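Local structure of inositol-1-monophosphatase SuhB (Mycobacterium tuberculosis, 2Q74) at residues A133-D138 with R142-A147; M217-R222 with A240-E245. The protein probably catalyses the magnesium-dependent hydrolysis of inositol 1-phosphate to free myo-inositol and phosphate, the closing step of myo-inositol biosynthesis from glucose 6-phosphate. All coordinates share one frame; numbering follows the deposited sequence.

Contact 1 closes the hairpin of strands 130-138 and 143-148, within the mixed sheet that begins with strand 80-81. Contact 2 comes later in the chain and joins helices 211-220 and 233-245, which form the middle helical layer of the alpha-beta-alpha-beta-alpha sandwich. Their centres are about 11 Å apart, and they touch directly: A147 CB rests 3.7 Å from I242 CA, and the phenol end of Y145 packs near R222, with Y145 OH 3.8 Å from R222 NH2. The helix pair thus lies on the hairpin face that carries V136 and Y145. The two contacts meet in one buried region, with the V136 side chain about 7 Å from that of D107, a probable metal ligand.

Contact 1: A133-D138 with R142-A147; sequences AGAVAD and RTVYSA
V136 and Y145 face each other as a hydrogen-bonded antiparallel pair: V136 N gives to Y145 O at 2.8 Å and Y145 N, nearly straight (166°), to V136 O at 2.9 Å. G134 exchanges bonds likewise with A147. At the turn, R142 (phi 61°) and T143 both oppose D138 in a G1 beta bulge; D138 N bonds to T143 O, while R142 N and T143 N send weak bonds to D138 O. CA-H groups of the non-hydrogen-bonded residues point at carbonyls of the bonded pairs, as A135 CA at Y145 O (3.2 Å). Apolar contacts are small: A137 CB meets V144 CG2 at 4.1 Å on the face where S146 OG bonds to E16. On the other face, the Y145 ring is carried beside its own backbone N (chi1 -61°), its edge toward V136 O, which lies in the ring plane 3.6 Å from Y145 CD1. D138 and T143 run side by side, and one water links D138 OD2 (2.6 Å, the water donating), T143 OG1 (2.6 Å) and Y145 OH (3.1 Å). Helices cover both faces: 8-33 over A135 and A137, whose small methyls are consistent with a close approach, and 211-220 over V136 and Y145, where the water ties three polar side chains together.

Contact 2: M217-R222 with A240-E245; sequences MVAAGR and ALIAAE
A219 meets I242 and A243 where helix 211-220 passes helix 233-245, and these three residues make every contact within 4.5 Å between the two segments. Along 217-222, M217 comes first and turns its side chain from the partner helix to I208 and L223. V218 flanks the interface and also packs on L223. A219 follows with its CB pointing toward the other helix. That methyl sits over the backbone of A243, 3.7 Å from A243 CA, and beside the branch methyl of I242, 3.8 Å from I242 CG2; the two alanine methyls, A219 CB and A243 CB, are 4.4 Å apart. Such small residues let the backbones come close, with A219 CA and A243 CA 4.3 Å apart, and no hydrogen bond crosses between the segments. In I242 the CG2 methyl stands anti to the backbone N, which sets it against A219, while CG1 (chi1 -66°) carries the longer branch away. After A220 the helix ends at G221 in a Schellman motif: phi is positive (94°), a conformation suited to glycine, R222 N bonds back to M217 O at 2.8 Å and G221 N to V218 O at 3.1 Å. R222 follows and packs on G115 of the second subunit. In the wider fold, the side chain of I242 packs on V136, Y145 and A153 of the neighbouring sheet. The carboxylate of E245 takes two backbone N-H groups, from G150 in the connection and G152 at the start of strand 152-157. The alanine contact thus lies deep in the middle helical layer, where both helices pack on the sheet face with V136 and Y145, and R222, just past the first helix, reaches the dimer partner.

Contact 1: A133-D138 with R142-A147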
ATOM      1  N   ALA A 133       1.335   8.736 -25.343  1.00 66.00           N
ATOM      2  CA  ALA A 133       1.177   9.652 -24.225  1.00 65.28           C
ATOM      3  C   ALA A 133       0.202   9.092 -23.201  1.00 64.24           C
ATOM      4  O   ALA A 133      -0.675   8.292 -23.527  1.00 64.27           O
ATOM      5  CB  ALA A 133       0.703  11.000 -24.721  1.00 65.34           C
ATOM      6  N   GLY A 134       0.361   9.512 -21.956  1.00 62.77           N
ATOM      7  CA  GLY A 134      -0.417   8.909 -20.891  1.00 61.55           C
ATOM      8  C   GLY A 134      -0.422   9.689 -19.602  1.00 60.00           C
ATOM      9  O   GLY A 134       0.443  10.525 -19.373  1.00 59.90           O
ATOM     10  N   ALA A 135      -1.404   9.406 -18.758  1.00 58.21           N
ATOM     11  CA  ALA A 135      -1.497  10.081 -17.455  1.00 57.06           C
ATOM     12  C   ALA A 135      -2.198   9.185 -16.474  1.00 55.87           C
ATOM     13  O   ALA A 135      -3.252   8.622 -16.799  1.00 56.81           O
ATOM     14  CB  ALA A 135      -2.235  11.406 -17.579  1.00 56.40           C
ATOM     15  N   VAL A 136      -1.617   9.020 -15.289  1.00 54.42           N
ATOM     16  CA  VAL A 136      -2.276   8.242 -14.222  1.00 53.17           C
ATOM     17  C   VAL A 136      -2.442   9.142 -13.032  1.00 52.76           C
ATOM     18  O   VAL A 136      -1.476   9.705 -12.518  1.00 52.49           O
ATOM     19  CB  VAL A 136      -1.446   7.003 -13.766  1.00 53.03           C
ATOM     20  CG1 VAL A 136      -2.136   6.280 -12.569  1.00 52.57           C
ATOM     21  CG2 VAL A 136      -1.197   6.042 -14.917  1.00 51.10           C
ATOM     22  N   ALA A 137      -3.673   9.278 -12.584  1.00 53.04           N
ATOM     23  CA  ALA A 137      -3.981  10.170 -11.456  1.00 52.97           C
ATOM     24  C   ALA A 137      -4.134   9.299 -10.249  1.00 53.21           C
ATOM     25  O   ALA A 137      -4.974   8.426 -10.267  1.00 53.71           O
ATOM     26  CB  ALA A 137      -5.269  10.931 -11.705  1.00 52.12           C
ATOM     27  N   ASP A 138      -3.316   9.531  -9.229  1.00 54.00           N
ATOM     28  CA  ASP A 138      -3.452   8.898  -7.914  1.00 54.94           C
ATOM     29  C   ASP A 138      -4.500   9.698  -7.145  1.00 55.40           C
ATOM     30  O   ASP A 138      -4.197  10.726  -6.527  1.00 55.71           O
ATOM     31  CB  ASP A 138      -2.093   8.907  -7.175  1.00 55.68           C
ATOM     32  CG  ASP A 138      -2.125   8.170  -5.810  1.00 58.40           C
ATOM     33  OD1 ASP A 138      -3.213   7.966  -5.225  1.00 60.62           O
ATOM     34  OD2 ASP A 138      -1.016   7.822  -5.310  1.00 62.59           O
ATOM     35  N   ARG A 142      -3.943  12.987  -4.627  1.00 61.40           N
ATOM     36  CA  ARG A 142      -4.115  14.230  -5.372  1.00 62.35           C
ATOM     37  C   ARG A 142      -2.889  14.591  -6.183  1.00 62.04           C
ATOM     38  O   ARG A 142      -2.460  15.740  -6.215  1.00 62.38           O
ATOM     39  CB  ARG A 142      -4.517  15.369  -4.433  1.00 63.19           C
ATOM     40  CG  ARG A 142      -5.891  15.187  -3.902  1.00 66.38           C
ATOM     41  CD  ARG A 142      -6.291  16.210  -2.895  1.00 71.85           C
ATOM     42  NE  ARG A 142      -7.651  15.905  -2.472  1.00 74.89           N
ATOM     43  CZ  ARG A 142      -8.262  16.424  -1.419  1.00 77.92           C
ATOM     44  NH1 ARG A 142      -7.638  17.307  -0.642  1.00 80.10           N
ATOM     45  NH2 ARG A 142      -9.508  16.056  -1.134  1.00 78.79           N
ATOM     46  N   THR A 143      -2.327  13.587  -6.841  1.00 61.69           N
ATOM     47  CA  THR A 143      -1.150  13.773  -7.692  1.00 61.13           C
ATOM     48  C   THR A 143      -1.424  13.183  -9.082  1.00 60.45           C
ATOM     49  O   THR A 143      -2.325  12.370  -9.246  1.00 60.10           O
ATOM     50  CB  THR A 143       0.062  13.082  -7.056  1.00 61.10           C
ATOM     51  OG1 THR A 143      -0.218  11.683  -6.922  1.00 61.70           O
ATOM     52  CG2 THR A 143       0.328  13.635  -5.670  1.00 60.62           C
ATOM     53  N   VAL A 144      -0.639  13.584 -10.073  1.00 59.93           N
ATOM     54  CA  VAL A 144      -0.806  13.068 -11.427  1.00 59.46           C
ATOM     55  C   VAL A 144       0.556  12.775 -12.040  1.00 59.34           C
ATOM     56  O   VAL A 144       1.446  13.632 -12.085  1.00 59.67           O
ATOM     57  CB  VAL A 144      -1.627  14.031 -12.335  1.00 59.33           C
ATOM     58  CG1 VAL A 144      -1.872  13.401 -13.709  1.00 58.41           C
ATOM     59  CG2 VAL A 144      -2.967  14.368 -11.694  1.00 59.10           C
ATOM     60  N   TYR A 145       0.717  11.538 -12.493  1.00 59.40           N
ATOM     61  CA  TYR A 145       1.929  11.110 -13.194  1.00 59.11           C
ATOM     62  C   TYR A 145       1.619  11.209 -14.666  1.00 58.86           C
ATOM     63  O   TYR A 145       0.512  10.871 -15.067  1.00 58.09           O
ATOM     64  CB  TYR A 145       2.253   9.656 -12.842  1.00 59.31           C
ATOM     65  CG  TYR A 145       2.511   9.403 -11.373  1.00 59.07           C
ATOM     66  CD1 TYR A 145       1.451   9.222 -10.469  1.00 60.05           C
ATOM     67  CD2 TYR A 145       3.807   9.354 -10.886  1.00 58.79           C
ATOM     68  CE1 TYR A 145       1.696   8.991  -9.104  1.00 59.71           C
ATOM     69  CE2 TYR A 145       4.065   9.110  -9.567  1.00 59.96           C
ATOM     70  CZ  TYR A 145       3.010   8.932  -8.661  1.00 60.37           C
ATOM     71  OH  TYR A 145       3.318   8.716  -7.338  1.00 59.65           O
ATOM     72  N   SER A 146       2.584  11.647 -15.476  1.00 59.19           N
ATOM     73  CA  SER A 146       2.379  11.659 -16.924  1.00 59.68           C
ATOM     74  C   SER A 146       3.655  11.552 -17.719  1.00 60.46           C
ATOM     75  O   SER A 146       4.741  11.792 -17.198  1.00 61.29           O
ATOM     76  CB  SER A 146       1.638  12.924 -17.339  1.00 59.74           C
ATOM     77  OG  SER A 146       2.339  14.094 -16.931  1.00 59.51           O
ATOM     78  N   ALA A 147       3.515  11.202 -18.995  1.00 61.01           N
ATOM     79  CA  ALA A 147       4.654  11.056 -19.879  1.00 61.27           C
ATOM     80  C   ALA A 147       4.188  11.135 -21.319  1.00 61.91           C
ATOM     81  O   ALA A 147       2.994  11.021 -21.592  1.00 61.98           O
ATOM     82  CB  ALA A 147       5.334   9.740 -19.621  1.00 60.91           C
TER
HETATM   83  O   HOH W   1       0.772   9.621  -5.729  1.00 58.46           O

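Contact 2: M217-R222 with A240-E245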
ATOM      1  N   MET A 217       4.983   3.886  -9.373  1.00 55.03           N
ATOM      2  CA  MET A 217       5.962   3.783  -8.301  1.00 55.80           C
ATOM      3  C   MET A 217       7.359   3.464  -8.887  1.00 55.10           C
ATOM      4  O   MET A 217       8.378   4.032  -8.481  1.00 53.82           O
ATOM      5  CB  MET A 217       5.524   2.754  -7.281  1.00 55.03           C
ATOM      6  CG  MET A 217       4.387   3.276  -6.408  1.00 57.13           C
ATOM      7  SD  MET A 217       3.951   2.106  -5.097  1.00 59.99           S
ATOM      8  CE  MET A 217       2.538   1.401  -5.911  1.00 61.10           C
ATOM      9  N   VAL A 218       7.388   2.540  -9.838  1.00 55.58           N
ATOM     10  CA  VAL A 218       8.652   2.157 -10.467  1.00 56.03           C
ATOM     11  C   VAL A 218       9.291   3.397 -11.110  1.00 56.53           C
ATOM     12  O   VAL A 218      10.455   3.712 -10.862  1.00 56.42           O
ATOM     13  CB  VAL A 218       8.449   1.039 -11.488  1.00 56.07           C
ATOM     14  CG1 VAL A 218       9.714   0.789 -12.266  1.00 54.25           C
ATOM     15  CG2 VAL A 218       7.980  -0.258 -10.770  1.00 56.01           C
ATOM     16  N   ALA A 219       8.469   4.155 -11.827  1.00 57.09           N
ATOM     17  CA  ALA A 219       8.881   5.395 -12.430  1.00 57.59           C
ATOM     18  C   ALA A 219       9.426   6.385 -11.412  1.00 58.25           C
ATOM     19  O   ALA A 219      10.431   7.020 -11.629  1.00 59.23           O
ATOM     20  CB  ALA A 219       7.723   6.004 -13.189  1.00 57.29           C
ATOM     21  N   ALA A 220       8.747   6.529 -10.294  1.00 59.42           N
ATOM     22  CA  ALA A 220       9.133   7.487  -9.269  1.00 59.70           C
ATOM     23  C   ALA A 220      10.295   6.997  -8.418  1.00 60.42           C
ATOM     24  O   ALA A 220      10.933   7.790  -7.743  1.00 61.05           O
ATOM     25  CB  ALA A 220       7.972   7.776  -8.386  1.00 59.35           C
ATOM     26  N   GLY A 221      10.574   5.697  -8.440  1.00 61.20           N
ATOM     27  CA  GLY A 221      11.631   5.109  -7.604  1.00 61.18           C
ATOM     28  C   GLY A 221      11.102   4.576  -6.282  1.00 61.48           C
ATOM     29  O   GLY A 221      11.876   4.294  -5.387  1.00 61.56           O
ATOM     30  N   ARG A 222       9.792   4.430  -6.152  1.00 62.08           N
ATOM     31  CA  ARG A 222       9.215   3.870  -4.925  1.00 62.79           C
ATOM     32  C   ARG A 222       9.184   2.342  -4.925  1.00 61.48           C
ATOM     33  O   ARG A 222       9.031   1.733  -3.882  1.00 61.27           O
ATOM     34  CB  ARG A 222       7.819   4.420  -4.720  1.00 63.76           C
ATOM     35  CG  ARG A 222       7.818   5.916  -4.720  1.00 68.19           C
ATOM     36  CD  ARG A 222       6.541   6.475  -4.164  1.00 75.38           C
ATOM     37  NE  ARG A 222       6.404   7.883  -4.506  1.00 78.29           N
ATOM     38  CZ  ARG A 222       5.461   8.692  -4.033  1.00 81.41           C
ATOM     39  NH1 ARG A 222       4.550   8.249  -3.167  1.00 81.35           N
ATOM     40  NH2 ARG A 222       5.439   9.963  -4.434  1.00 82.89           N
ATOM     41  N   ALA A 240       2.846   2.074 -18.219  1.00 61.85           N
ATOM     42  CA  ALA A 240       3.969   1.442 -18.898  1.00 61.54           C
ATOM     43  C   ALA A 240       4.870   2.507 -19.529  1.00 61.14           C
ATOM     44  O   ALA A 240       6.093   2.485 -19.357  1.00 60.35           O
ATOM     45  CB  ALA A 240       3.467   0.458 -19.943  1.00 61.00           C
ATOM     46  N   LEU A 241       4.239   3.448 -20.223  1.00 61.19           N
ATOM     47  CA  LEU A 241       4.952   4.527 -20.918  1.00 61.56           C
ATOM     48  C   LEU A 241       5.670   5.379 -19.900  1.00 61.32           C
ATOM     49  O   LEU A 241       6.816   5.789 -20.090  1.00 61.36           O
ATOM     50  CB  LEU A 241       3.968   5.399 -21.698  1.00 61.60           C
ATOM     51  CG  LEU A 241       4.388   6.162 -22.954  1.00 63.01           C
ATOM     52  CD1 LEU A 241       3.546   7.466 -23.085  1.00 63.30           C
ATOM     53  CD2 LEU A 241       5.861   6.476 -23.039  1.00 63.78           C
ATOM     54  N   ILE A 242       4.970   5.653 -18.815  1.00 61.53           N
ATOM     55  CA  ILE A 242       5.497   6.509 -17.767  1.00 61.29           C
ATOM     56  C   ILE A 242       6.766   5.888 -17.187  1.00 62.19           C
ATOM     57  O   ILE A 242       7.831   6.523 -17.191  1.00 62.41           O
ATOM     58  CB  ILE A 242       4.478   6.769 -16.666  1.00 61.23           C
ATOM     59  CG1 ILE A 242       3.292   7.592 -17.223  1.00 60.34           C
ATOM     60  CG2 ILE A 242       5.169   7.519 -15.545  1.00 60.62           C
ATOM     61  CD1 ILE A 242       2.056   7.646 -16.344  1.00 59.26           C
ATOM     62  N   ALA A 243       6.668   4.633 -16.746  1.00 62.52           N
ATOM     63  CA  ALA A 243       7.859   3.907 -16.294  1.00 62.53           C
ATOM     64  C   ALA A 243       8.979   3.924 -17.381  1.00 62.16           C
ATOM     65  O   ALA A 243      10.142   4.191 -17.100  1.00 61.87           O
ATOM     66  CB  ALA A 243       7.493   2.501 -15.875  1.00 62.01           C
ATOM     67  N   ALA A 244       8.610   3.691 -18.624  1.00 62.43           N
ATOM     68  CA  ALA A 244       9.607   3.652 -19.723  1.00 62.28           C
ATOM     69  C   ALA A 244      10.300   4.999 -19.837  1.00 62.40           C
ATOM     70  O   ALA A 244      11.511   5.086 -19.839  1.00 62.67           O
ATOM     71  CB  ALA A 244       8.952   3.267 -21.042  1.00 61.34           C
ATOM     72  N   GLU A 245       9.527   6.065 -19.864  1.00 63.01           N
ATOM     73  CA  GLU A 245      10.105   7.398 -19.995  1.00 63.53           C
ATOM     74  C   GLU A 245      10.899   7.831 -18.768  1.00 63.36           C
ATOM     75  O   GLU A 245      11.557   8.881 -18.782  1.00 63.13           O
ATOM     76  CB  GLU A 245       9.005   8.421 -20.287  1.00 63.96           C
ATOM     77  CG  GLU A 245       8.426   8.327 -21.691  1.00 65.22           C
ATOM     78  CD  GLU A 245       9.446   8.587 -22.766  1.00 67.16           C
ATOM     79  OE1 GLU A 245      10.339   9.450 -22.561  1.00 68.30           O
ATOM     80  OE2 GLU A 245       9.350   7.923 -23.824  1.00 68.91           O
TER